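Local coordinates for tubulin-like protein CetZ2 (Haloferax volcanii, PDB 4B45) that binds GTP, has GTPase activity and takes part in cell shape control as a tubulin-like cytoskeletal protein, at residues 13-18 / 130-135; 20-25 / 190-195; 97-102 / 110-115; 166-171 / 183-188. All coordinates share one frame; numbering follows the deposited sequence.

Interaction 1. Residues 13-18 / 130-135; sequences GKLASA and LGILPG. With GSP (5'-guanosine-diphosphate-monothiophosphate), chain C.
A single methyl group, Leu15 CD2, makes both of the side-chain contacts that tie residues 13-18 to residues 130-135. It lies 3.7 Å from Leu130 CD2, and Ile132 CD1 sits at the same distance from Leu15 CD2. Both strand residues turn their side chains to the helix. Leu15 carries its CG anti to the backbone N (chi1 -179°), which sends the isobutyl group out from the helix and puts CD2 between the end methyls of its two partners. The branches of Leu130 and Leu15 meet at roughly a right angle; those of Ile132 and Leu15 run past one another in opposite senses.

Ile132 faces two ways. Its CD1 is also 3.7 Å from N2 of the bound nucleotide, GSP, and its CG2 reaches N3 of the same base at 3.8 Å, so the hydrophobic contact continues directly into the guanine site. Lys14, next to Leu15, bends at chi3 (-113°) and brings NZ to 3.2 Å from GSP O6, a weak hydrogen bond. On the helix itself Ser17 OG donates to Gly13 O at 2.8 Å, and Ser17 N reaches that oxygen from the other face of its plane.

This is helix 9-26 lying on the sheet of the Rossmann-like GTPase domain; residues 13-18 follow directly on the GTP-binding Gln10, Ala11 and Gly12 at its N-terminal end. Leu15 also leans on Val100 of strand 96-102, the neighbour of strand 127-133, and on Asn183 and Ile186 of helix 175-196.

Interaction 2. Residues 20-25 / 190-195; sequences QSFDRQ and VGLLLA
The ring of Phe22 rests against the bare backbone of Gly191. Its CE2 is 3.7 Å from Gly191 CA, and because Gly191 carries no side chain the aromatic group can come right up to the helix. With CG anti to the backbone N (chi1 176°), Phe22 carries its ring across to residues 190-195, and chi2 of 82° sets the plane so that Gly191 CA and Leu192 N both approach it obliquely. At the far end Phe22 CZ meets Leu192 CD2 at 4.2 Å. Leu192 starts off alongside, but its CG is anti to the carbonyl carbon (chi1 -75°), and this swings the branch round to cross the phenylalanine at about a right angle.

The second partner, helix 175-196, is the long central helix of the tubulin/FtsZ fold, which joins the GTPase domain to the C-terminal domain; here helix 9-26 of the GTPase domain lies beside it.

Asp23 takes part through water. One water donates to Asp23 OD1 at 3.0 Å and to Gly191 O at 3.1 Å, spending both hydrogens on the bridge, and Gly191 O also accepts from Ala195 N. The carboxylate is steadied by backbone amides too: Ala30 N binds OD1 and Val31 N binds OD2. Leu192 also touches Phe303 of strand 298-304 and Leu313 of strand 309-319.

Interaction 3. Residues 97-102 / 110-115; sequences IFVVAG and GGAPVL
Ala101 and Ala112 mark the place where residues 97-102 and 110-115 come closest in backbone, with CA atoms 6.4 Å apart; the two short segments run nearly antiparallel, at 161°, with their axes 8.5 Å from each other. Such small side chains are what this spacing accommodates. Ala101 CB and Ala112 CB meet methyl to methyl at 3.7 Å, and Ala112 CB is also 4.0 Å from Val99 CG1, so one helix methyl sits against two residues of the strand.

Val99 divides its branches between two helix residues about one turn apart. With CG1 anti to the backbone N (chi1 170°), that methyl goes to Ala112, while CG2 is left for Leu115, whose CG lies at the looser distance of 4.5 Å. Leu115 also packs on Ile6 of strand 3-8 and Val82 of helix 68-85. Val100, between the two contacting strand residues, points to the opposite side of the sheet.

The helix is kinked at Pro113, whose nitrogen, lacking a hydrogen, makes no hydrogen bond to the preceding turn; Leu115 N still donates to Gly111 O at 2.9 Å. Pro113 itself points away from the strand and touches Ser149, Thr152 and Val153 of helix 140-156.

Strand 96-102, helix 107-120 and strand 127-133 form a beta-alpha-beta unit of the GTPase domain. Gly106, Ser107 and Gly108, at the end of the connecting loop and the start of the helix, bind GTP. They belong to the glycine-rich sequence GGGSGSG, this protein's version of the tubulin/FtsZ signature GGGTG(S/T)G, and the alanine pair packs the strand and helix of the unit together close to that site.

Interaction 4. Residues 166-171 / 183-188; sequences DAFRSA and NEAIAR. With GSP (5'-guanosine-diphosphate-monothiophosphate), chain C.
The loop leading into the central helix of the tubulin/FtsZ fold doubles back on that helix here: Phe168 packs against Ala185 and Ile186, one turn or less beyond the guanine-reading Asn183. Phe168 CZ lies 3.9 Å from Ile186 CD1, and Phe168 CD1 is 4.3 Å from Ala185 CB; both carbons come at the ring obliquely. Ala185 points its methyl at the loop. Ile186 leaves the helix alongside instead, and the folded end of its chain, with chi2 at -56°, brings CD1 to the ring; the two side chains cross at about a right angle.

Asn183 turns to the nucleotide, GSP, and uses both ends of its amide. Its OD1 accepts from GSP N1 at 2.7 Å and, more weakly, from GSP N2 at 3.1 Å, a bifurcated acceptor. Its ND2 donates to GSP O6 at 3.1 Å in a fairly straight bond (161°). One amide thus matches the donor, donor and acceptor of guanine's Watson-Crick edge, a pattern adenine cannot offer, consistent with the binding of GTP by this site.

Back in the loop, Arg169 NH1 forms a salt bridge of weak hydrogen-bond geometry with Asp166 OD1, edge-on to the guanidinium, while Asp166 OD2 accepts from Ala136 N.

Phe168 and Ile186 both also touch Val163 of strand 159-164, so the loop, the strand it follows and helix 175-196 meet at one place; Phe168 further rests on Ile182 and Arg189 of the same helix.

From the N terminus, helix 9-26 opens two contacts in succession. Interaction 1 begins at 13-18 and closes at strand 127-133; interaction 2 begins at 20-25, within that span, and closes only at 190-195, so the two cross. Interaction 3 is a short closure wholly inside both, folding helix 107-120 back on strand 96-102. Interaction 4 opens after interaction 1 has closed and falls within the span of interaction 2. Helices 9-26 and 107-120 cover opposite faces of the sheet around strand 96-102. Interactions 2 and 4 share helix 175-196, tying the GTPase domain to the central helix, while interactions 1 and 4 meet at the nucleotide.

Interaction 1. Residues 13-18 / 130-135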
# COMPACT_ATOMS: atom_id res chain seq x y z
N GLY A 13 4.93 -4.02 10.48
CA GLY A 13 5.29 -5.42 10.48
C GLY A 13 4.08 -6.30 10.27
O GLY A 13 4.15 -7.36 9.66
N LYS A 14 2.94 -5.86 10.81
CA LYS A 14 1.69 -6.59 10.65
C LYS A 14 1.20 -6.55 9.19
O LYS A 14 0.80 -7.57 8.63
CB LYS A 14 0.62 -6.04 11.59
CG LYS A 14 0.68 -6.63 13.00
CD LYS A 14 -0.70 -6.53 13.67
CE LYS A 14 -0.69 -5.55 14.86
NZ LYS A 14 -2.07 -5.15 15.32
N LEU A 15 1.23 -5.37 8.58
CA LEU A 15 0.80 -5.25 7.19
C LEU A 15 1.79 -5.96 6.26
O LEU A 15 1.38 -6.65 5.34
CB LEU A 15 0.63 -3.77 6.80
CG LEU A 15 0.16 -3.46 5.38
CD1 LEU A 15 -1.09 -4.25 5.05
CD2 LEU A 15 -0.08 -1.97 5.21
N ALA A 16 3.08 -5.79 6.52
CA ALA A 16 4.09 -6.51 5.73
C ALA A 16 3.94 -8.03 5.80
O ALA A 16 4.13 -8.72 4.80
CB ALA A 16 5.50 -6.10 6.13
N SER A 17 3.58 -8.55 6.96
CA SER A 17 3.29 -9.98 7.10
C SER A 17 2.07 -10.42 6.30
O SER A 17 2.08 -11.49 5.69
CB SER A 17 3.08 -10.36 8.57
OG SER A 17 4.27 -10.18 9.32
N ALA A 18 1.01 -9.61 6.33
CA ALA A 18 -0.22 -9.95 5.64
C ALA A 18 0.00 -10.00 4.12
O ALA A 18 -0.44 -10.93 3.45
CB ALA A 18 -1.31 -8.96 5.98
N LEU A 130 4.60 2.28 1.82
CA LEU A 130 3.21 1.93 2.01
C LEU A 130 2.84 2.46 3.39
O LEU A 130 3.21 1.88 4.42
CB LEU A 130 3.02 0.41 1.90
CG LEU A 130 1.63 -0.19 2.11
CD1 LEU A 130 0.58 0.42 1.16
CD2 LEU A 130 1.72 -1.71 1.95
N GLY A 131 2.16 3.61 3.40
CA GLY A 131 1.92 4.32 4.65
C GLY A 131 0.50 4.24 5.16
O GLY A 131 -0.45 4.47 4.40
N ILE A 132 0.35 3.92 6.44
CA ILE A 132 -0.99 3.87 7.07
C ILE A 132 -1.35 5.16 7.78
O ILE A 132 -0.68 5.58 8.73
CB ILE A 132 -1.11 2.70 8.06
CG1 ILE A 132 -1.00 1.37 7.33
CG2 ILE A 132 -2.44 2.77 8.81
CD1 ILE A 132 -0.40 0.26 8.18
N LEU A 133 -2.42 5.79 7.30
CA LEU A 133 -2.93 7.03 7.88
C LEU A 133 -3.80 6.69 9.09
O LEU A 133 -4.61 5.77 9.02
CB LEU A 133 -3.75 7.77 6.82
CG LEU A 133 -3.77 9.29 6.83
CD1 LEU A 133 -2.37 9.85 6.61
CD2 LEU A 133 -4.74 9.81 5.77
N PRO A 134 -3.63 7.42 10.20
CA PRO A 134 -4.44 7.11 11.39
C PRO A 134 -5.88 7.50 11.16
O PRO A 134 -6.16 8.46 10.45
CB PRO A 134 -3.84 8.01 12.47
CG PRO A 134 -3.25 9.16 11.72
CD PRO A 134 -2.74 8.57 10.43
N GLY A 135 -6.80 6.78 11.78
CA GLY A 135 -8.19 7.19 11.75
C GLY A 135 -8.37 8.55 12.40
O GLY A 135 -7.62 8.93 13.32
PG GSP C . 4.55 3.23 19.19
O3B GSP C . 5.38 2.82 17.88
S1G GSP C . 2.87 4.39 18.88
O2G GSP C . 4.14 1.95 19.98
O3G GSP C . 5.49 4.08 19.94
PB GSP C . 4.81 2.11 16.56
O1B GSP C . 5.09 0.62 16.50
O2B GSP C . 5.51 2.75 15.37
PA GSP C . 2.29 1.53 15.48
O1A GSP C . 1.37 0.59 16.21
O2A GSP C . 2.98 0.75 14.38
O3A GSP C . 3.26 2.30 16.44
O5' GSP C . 1.49 2.63 14.73
C5' GSP C . 0.31 3.17 15.22
C4' GSP C . -0.64 3.51 14.15
O4' GSP C . -0.82 2.41 13.30
C3' GSP C . -1.98 3.85 14.66
O3' GSP C . -2.53 4.72 13.75
C2' GSP C . -2.71 2.59 14.64
O2' GSP C . -4.06 2.85 14.45
C1' GSP C . -2.18 1.94 13.46
N9 GSP C . -2.12 0.49 13.50
C8 GSP C . -1.64 -0.26 14.50
N7 GSP C . -1.70 -1.56 14.15
C5 GSP C . -2.21 -1.63 12.88
C6 GSP C . -2.48 -2.72 12.01
O6 GSP C . -2.24 -4.03 12.38
N1 GSP C . -3.00 -2.45 10.79
C2 GSP C . -3.25 -1.18 10.41
N2 GSP C . -3.81 -0.96 9.07
N3 GSP C . -3.00 -0.12 11.20
C4 GSP C . -2.48 -0.33 12.46

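Interaction 2. Residues 20-25 / 190-195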
# COMPACT_ATOMS: atom_id res chain seq x y z
N GLN A 20 2.92 -10.53 2.55
CA GLN A 20 3.75 -11.69 2.24
C GLN A 20 2.93 -12.96 2.31
O GLN A 20 3.09 -13.87 1.50
CB GLN A 20 4.93 -11.80 3.20
CG GLN A 20 5.77 -13.04 2.99
CD GLN A 20 6.53 -13.43 4.24
OE1 GLN A 20 7.74 -13.19 4.34
NE2 GLN A 20 5.84 -14.04 5.20
N SER A 21 2.04 -13.02 3.30
CA SER A 21 1.14 -14.16 3.46
C SER A 21 0.19 -14.30 2.26
O SER A 21 -0.08 -15.41 1.79
CB SER A 21 0.35 -13.99 4.77
OG SER A 21 -0.42 -15.15 5.07
N PHE A 22 -0.32 -13.18 1.76
CA PHE A 22 -1.17 -13.23 0.57
C PHE A 22 -0.38 -13.75 -0.63
O PHE A 22 -0.83 -14.64 -1.35
CB PHE A 22 -1.78 -11.87 0.26
CG PHE A 22 -2.59 -11.84 -1.01
CD1 PHE A 22 -3.91 -12.29 -1.03
CD2 PHE A 22 -2.03 -11.37 -2.20
CE1 PHE A 22 -4.65 -12.28 -2.20
CE2 PHE A 22 -2.78 -11.35 -3.38
CZ PHE A 22 -4.09 -11.80 -3.38
N ASP A 23 0.80 -13.18 -0.85
CA ASP A 23 1.67 -13.59 -1.94
C ASP A 23 2.02 -15.08 -1.90
O ASP A 23 2.09 -15.74 -2.93
CB ASP A 23 2.94 -12.73 -1.97
CG ASP A 23 3.83 -13.05 -3.16
OD1 ASP A 23 3.51 -12.60 -4.28
OD2 ASP A 23 4.86 -13.74 -2.98
N ARG A 24 2.23 -15.61 -0.70
CA ARG A 24 2.65 -16.99 -0.52
C ARG A 24 1.51 -17.97 -0.76
O ARG A 24 1.68 -18.98 -1.44
CB ARG A 24 3.19 -17.19 0.90
CG ARG A 24 3.75 -18.58 1.18
CD ARG A 24 3.73 -18.89 2.67
NE ARG A 24 2.37 -19.05 3.19
CZ ARG A 24 1.90 -18.42 4.26
NH1 ARG A 24 2.67 -17.58 4.94
NH2 ARG A 24 0.64 -18.63 4.65
N GLN A 25 0.36 -17.67 -0.18
CA GLN A 25 -0.81 -18.54 -0.30
C GLN A 25 -1.28 -18.65 -1.74
O GLN A 25 -1.61 -19.74 -2.20
CB GLN A 25 -1.94 -18.03 0.59
CG GLN A 25 -1.63 -18.14 2.07
CD GLN A 25 -2.56 -17.31 2.93
OE1 GLN A 25 -3.55 -16.75 2.46
NE2 GLN A 25 -2.23 -17.21 4.22
N VAL A 190 -2.82 -4.82 -2.94
CA VAL A 190 -1.42 -4.62 -3.29
C VAL A 190 -0.84 -5.87 -3.92
O VAL A 190 -0.17 -5.79 -4.95
CB VAL A 190 -0.59 -4.19 -2.06
CG1 VAL A 190 0.90 -4.11 -2.40
CG2 VAL A 190 -1.10 -2.85 -1.54
N GLY A 191 -1.14 -7.02 -3.33
CA GLY A 191 -0.69 -8.30 -3.85
C GLY A 191 -1.07 -8.52 -5.31
O GLY A 191 -0.25 -8.98 -6.11
N LEU A 192 -2.32 -8.18 -5.66
CA LEU A 192 -2.80 -8.36 -7.03
C LEU A 192 -2.06 -7.40 -7.94
O LEU A 192 -1.73 -7.74 -9.07
CB LEU A 192 -4.31 -8.10 -7.12
CG LEU A 192 -5.21 -9.20 -6.56
CD1 LEU A 192 -6.68 -8.78 -6.61
CD2 LEU A 192 -4.99 -10.53 -7.27
N LEU A 193 -1.82 -6.19 -7.45
CA LEU A 193 -1.06 -5.21 -8.23
C LEU A 193 0.34 -5.72 -8.52
O LEU A 193 0.85 -5.61 -9.64
CB LEU A 193 -1.00 -3.89 -7.49
CG LEU A 193 -0.12 -2.82 -8.13
CD1 LEU A 193 -0.84 -2.24 -9.31
CD2 LEU A 193 0.27 -1.73 -7.13
N LEU A 194 0.97 -6.30 -7.50
CA LEU A 194 2.29 -6.88 -7.64
C LEU A 194 2.27 -8.12 -8.51
O LEU A 194 3.21 -8.36 -9.27
CB LEU A 194 2.87 -7.23 -6.26
CG LEU A 194 3.06 -6.08 -5.26
CD1 LEU A 194 3.49 -6.61 -3.89
CD2 LEU A 194 4.08 -5.07 -5.78
N ALA A 195 1.20 -8.90 -8.42
CA ALA A 195 1.13 -10.16 -9.16
C ALA A 195 0.88 -9.98 -10.66
O ALA A 195 1.32 -10.81 -11.47
CB ALA A 195 0.05 -11.05 -8.57
O HOH W 1 0.84 -11.16 -4.26

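Interaction 3. Residues 97-102 / 110-115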
# COMPACT_ATOMS: atom_id res chain seq x y z
N ILE A 97 11.25 -1.60 -3.76
CA ILE A 97 11.28 -1.85 -2.32
C ILE A 97 10.17 -1.06 -1.64
O ILE A 97 10.03 0.15 -1.85
CB ILE A 97 12.64 -1.46 -1.68
CG1 ILE A 97 13.77 -2.31 -2.25
CG2 ILE A 97 12.58 -1.65 -0.15
CD1 ILE A 97 15.14 -1.90 -1.74
N PHE A 98 9.36 -1.74 -0.84
CA PHE A 98 8.30 -1.08 -0.08
C PHE A 98 8.69 -0.94 1.40
O PHE A 98 8.94 -1.95 2.06
CB PHE A 98 6.99 -1.86 -0.17
CG PHE A 98 6.17 -1.55 -1.40
CD1 PHE A 98 5.27 -0.50 -1.40
CD2 PHE A 98 6.29 -2.33 -2.54
CE1 PHE A 98 4.49 -0.23 -2.52
CE2 PHE A 98 5.52 -2.06 -3.67
CZ PHE A 98 4.62 -1.01 -3.65
N VAL A 99 8.77 0.29 1.90
CA VAL A 99 8.90 0.49 3.34
C VAL A 99 7.48 0.64 3.90
O VAL A 99 6.79 1.61 3.61
CB VAL A 99 9.75 1.74 3.70
CG1 VAL A 99 9.63 2.05 5.19
CG2 VAL A 99 11.22 1.53 3.33
N VAL A 100 7.04 -0.34 4.69
CA VAL A 100 5.66 -0.37 5.18
C VAL A 100 5.58 0.18 6.62
O VAL A 100 6.23 -0.35 7.52
CB VAL A 100 5.09 -1.81 5.14
CG1 VAL A 100 3.62 -1.82 5.43
CG2 VAL A 100 5.38 -2.45 3.78
N ALA A 101 4.77 1.22 6.83
CA ALA A 101 4.70 1.86 8.14
C ALA A 101 3.35 2.47 8.50
O ALA A 101 2.62 2.99 7.64
CB ALA A 101 5.77 2.93 8.26
N GLY A 102 3.01 2.39 9.78
CA GLY A 102 1.96 3.20 10.36
C GLY A 102 2.53 4.59 10.59
O GLY A 102 3.49 4.75 11.35
N GLY A 110 8.86 7.75 12.84
CA GLY A 110 10.21 8.27 12.90
C GLY A 110 11.16 7.56 11.95
O GLY A 110 11.86 8.20 11.17
N GLY A 111 11.15 6.23 11.99
CA GLY A 111 12.08 5.43 11.23
C GLY A 111 11.80 5.28 9.74
O GLY A 111 12.73 5.10 8.96
N ALA A 112 10.53 5.33 9.33
CA ALA A 112 10.23 5.10 7.92
C ALA A 112 10.94 6.08 6.98
O ALA A 112 11.57 5.65 6.02
CB ALA A 112 8.71 5.09 7.65
N PRO A 113 10.85 7.40 7.26
CA PRO A 113 11.49 8.34 6.33
C PRO A 113 12.99 8.14 6.30
O PRO A 113 13.61 8.22 5.24
CB PRO A 113 11.19 9.70 6.96
CG PRO A 113 10.01 9.48 7.85
CD PRO A 113 10.18 8.10 8.37
N VAL A 114 13.57 7.89 7.47
CA VAL A 114 15.00 7.66 7.59
C VAL A 114 15.45 6.46 6.74
O VAL A 114 16.40 6.56 5.97
CB VAL A 114 15.39 7.46 9.06
CG1 VAL A 114 16.87 7.16 9.18
CG2 VAL A 114 15.01 8.70 9.85
N LEU A 115 14.76 5.34 6.87
CA LEU A 115 15.09 4.15 6.10
C LEU A 115 14.81 4.36 4.59
O LEU A 115 15.57 3.90 3.72
CB LEU A 115 14.33 2.95 6.65
CG LEU A 115 14.71 1.58 6.12
CD1 LEU A 115 16.19 1.38 6.32
CD2 LEU A 115 13.90 0.49 6.82

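Interaction 4. Residues 166-171 / 183-188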
# COMPACT_ATOMS: atom_id res chain seq x y z
N ASP A 166 -9.61 4.61 8.33
CA ASP A 166 -11.02 4.97 8.35
C ASP A 166 -11.76 4.49 7.09
O ASP A 166 -12.98 4.42 7.10
CB ASP A 166 -11.19 6.48 8.51
CG ASP A 166 -11.10 6.93 9.95
OD1 ASP A 166 -11.12 6.06 10.85
OD2 ASP A 166 -11.00 8.16 10.18
N ALA A 167 -11.03 4.16 6.02
CA ALA A 167 -11.69 3.72 4.78
C ALA A 167 -12.15 2.26 4.87
O ALA A 167 -12.93 1.79 4.05
CB ALA A 167 -10.77 3.90 3.58
N PHE A 168 -11.66 1.55 5.88
CA PHE A 168 -11.95 0.12 6.01
C PHE A 168 -12.53 -0.17 7.38
O PHE A 168 -11.80 -0.38 8.35
CB PHE A 168 -10.68 -0.67 5.77
CG PHE A 168 -10.05 -0.40 4.44
CD1 PHE A 168 -10.53 -1.01 3.29
CD2 PHE A 168 -9.01 0.50 4.33
CE1 PHE A 168 -9.96 -0.74 2.06
CE2 PHE A 168 -8.44 0.78 3.08
CZ PHE A 168 -8.92 0.16 1.95
N ARG A 169 -13.86 -0.16 7.45
CA ARG A 169 -14.59 -0.32 8.69
C ARG A 169 -15.77 -1.25 8.48
O ARG A 169 -16.41 -1.24 7.43
CB ARG A 169 -15.13 1.03 9.17
CG ARG A 169 -14.14 2.18 9.09
CD ARG A 169 -14.65 3.33 9.92
NE ARG A 169 -14.88 2.85 11.28
CZ ARG A 169 -14.10 3.15 12.31
NH1 ARG A 169 -13.06 3.97 12.14
NH2 ARG A 169 -14.37 2.66 13.51
N SER A 170 -16.06 -2.06 9.48
CA SER A 170 -17.19 -2.98 9.41
C SER A 170 -17.90 -2.89 10.75
O SER A 170 -17.25 -2.99 11.79
CB SER A 170 -16.68 -4.40 9.16
OG SER A 170 -17.75 -5.31 9.00
N ALA A 171 -19.21 -2.67 10.74
CA ALA A 171 -19.94 -2.50 11.98
C ALA A 171 -19.80 -3.72 12.88
O ALA A 171 -19.89 -4.86 12.42
CB ALA A 171 -21.41 -2.20 11.70
N ASN A 183 -5.68 -4.91 7.12
CA ASN A 183 -4.45 -5.45 6.57
C ASN A 183 -4.72 -6.43 5.44
O ASN A 183 -4.01 -6.45 4.43
CB ASN A 183 -3.64 -6.15 7.66
CG ASN A 183 -3.14 -5.19 8.71
OD1 ASN A 183 -3.11 -3.97 8.51
ND2 ASN A 183 -2.72 -5.74 9.84
N GLU A 184 -5.75 -7.24 5.62
CA GLU A 184 -6.08 -8.26 4.64
C GLU A 184 -6.61 -7.66 3.34
O GLU A 184 -6.33 -8.16 2.25
CB GLU A 184 -7.08 -9.25 5.23
CG GLU A 184 -6.46 -10.28 6.14
CD GLU A 184 -5.92 -11.48 5.39
OE1 GLU A 184 -5.09 -11.28 4.47
OE2 GLU A 184 -6.32 -12.62 5.71
N ALA A 185 -7.39 -6.58 3.46
CA ALA A 185 -7.93 -5.94 2.27
C ALA A 185 -6.78 -5.28 1.53
O ALA A 185 -6.72 -5.30 0.30
CB ALA A 185 -8.99 -4.92 2.63
N ILE A 186 -5.86 -4.69 2.29
CA ILE A 186 -4.75 -4.01 1.65
C ILE A 186 -3.86 -5.03 0.98
O ILE A 186 -3.43 -4.83 -0.16
CB ILE A 186 -3.96 -3.14 2.63
CG1 ILE A 186 -4.80 -1.91 2.97
CG2 ILE A 186 -2.66 -2.68 2.01
CD1 ILE A 186 -5.21 -1.12 1.74
N ALA A 187 -3.64 -6.14 1.66
CA ALA A 187 -2.82 -7.20 1.12
C ALA A 187 -3.34 -7.72 -0.23
O ALA A 187 -2.56 -7.90 -1.16
CB ALA A 187 -2.70 -8.33 2.09
N ARG A 188 -4.64 -7.96 -0.32
CA ARG A 188 -5.25 -8.43 -1.57
C ARG A 188 -5.07 -7.43 -2.71
O ARG A 188 -4.65 -7.80 -3.80
CB ARG A 188 -6.74 -8.73 -1.38
CG ARG A 188 -7.49 -8.87 -2.69
CD ARG A 188 -8.94 -8.41 -2.54
NE ARG A 188 -9.84 -9.50 -2.17
CZ ARG A 188 -11.08 -9.34 -1.72
NH1 ARG A 188 -11.58 -8.12 -1.56
NH2 ARG A 188 -11.81 -10.39 -1.40
PG GSP C . 4.55 3.23 19.19
O3B GSP C . 5.38 2.82 17.88
S1G GSP C . 2.87 4.39 18.88
O2G GSP C . 4.14 1.95 19.98
O3G GSP C . 5.49 4.08 19.94
PB GSP C . 4.81 2.11 16.56
O1B GSP C . 5.09 0.62 16.50
O2B GSP C . 5.51 2.75 15.37
PA GSP C . 2.29 1.53 15.48
O1A GSP C . 1.37 0.59 16.21
O2A GSP C . 2.98 0.75 14.38
O3A GSP C . 3.26 2.30 16.44
O5' GSP C . 1.49 2.63 14.73
C5' GSP C . 0.31 3.17 15.22
C4' GSP C . -0.64 3.51 14.15
O4' GSP C . -0.82 2.41 13.30
C3' GSP C . -1.98 3.85 14.66
O3' GSP C . -2.53 4.72 13.75
C2' GSP C . -2.71 2.59 14.64
O2' GSP C . -4.06 2.85 14.45
C1' GSP C . -2.18 1.94 13.46
N9 GSP C . -2.12 0.49 13.50
C8 GSP C . -1.64 -0.26 14.50
N7 GSP C . -1.70 -1.56 14.15
C5 GSP C . -2.21 -1.63 12.88
C6 GSP C . -2.48 -2.72 12.01
O6 GSP C . -2.24 -4.03 12.38
N1 GSP C . -3.00 -2.45 10.79
C2 GSP C . -3.25 -1.18 10.41
N2 GSP C . -3.81 -0.96 9.07
N3 GSP C . -3.00 -0.12 11.20
C4 GSP C . -2.48 -0.33 12.46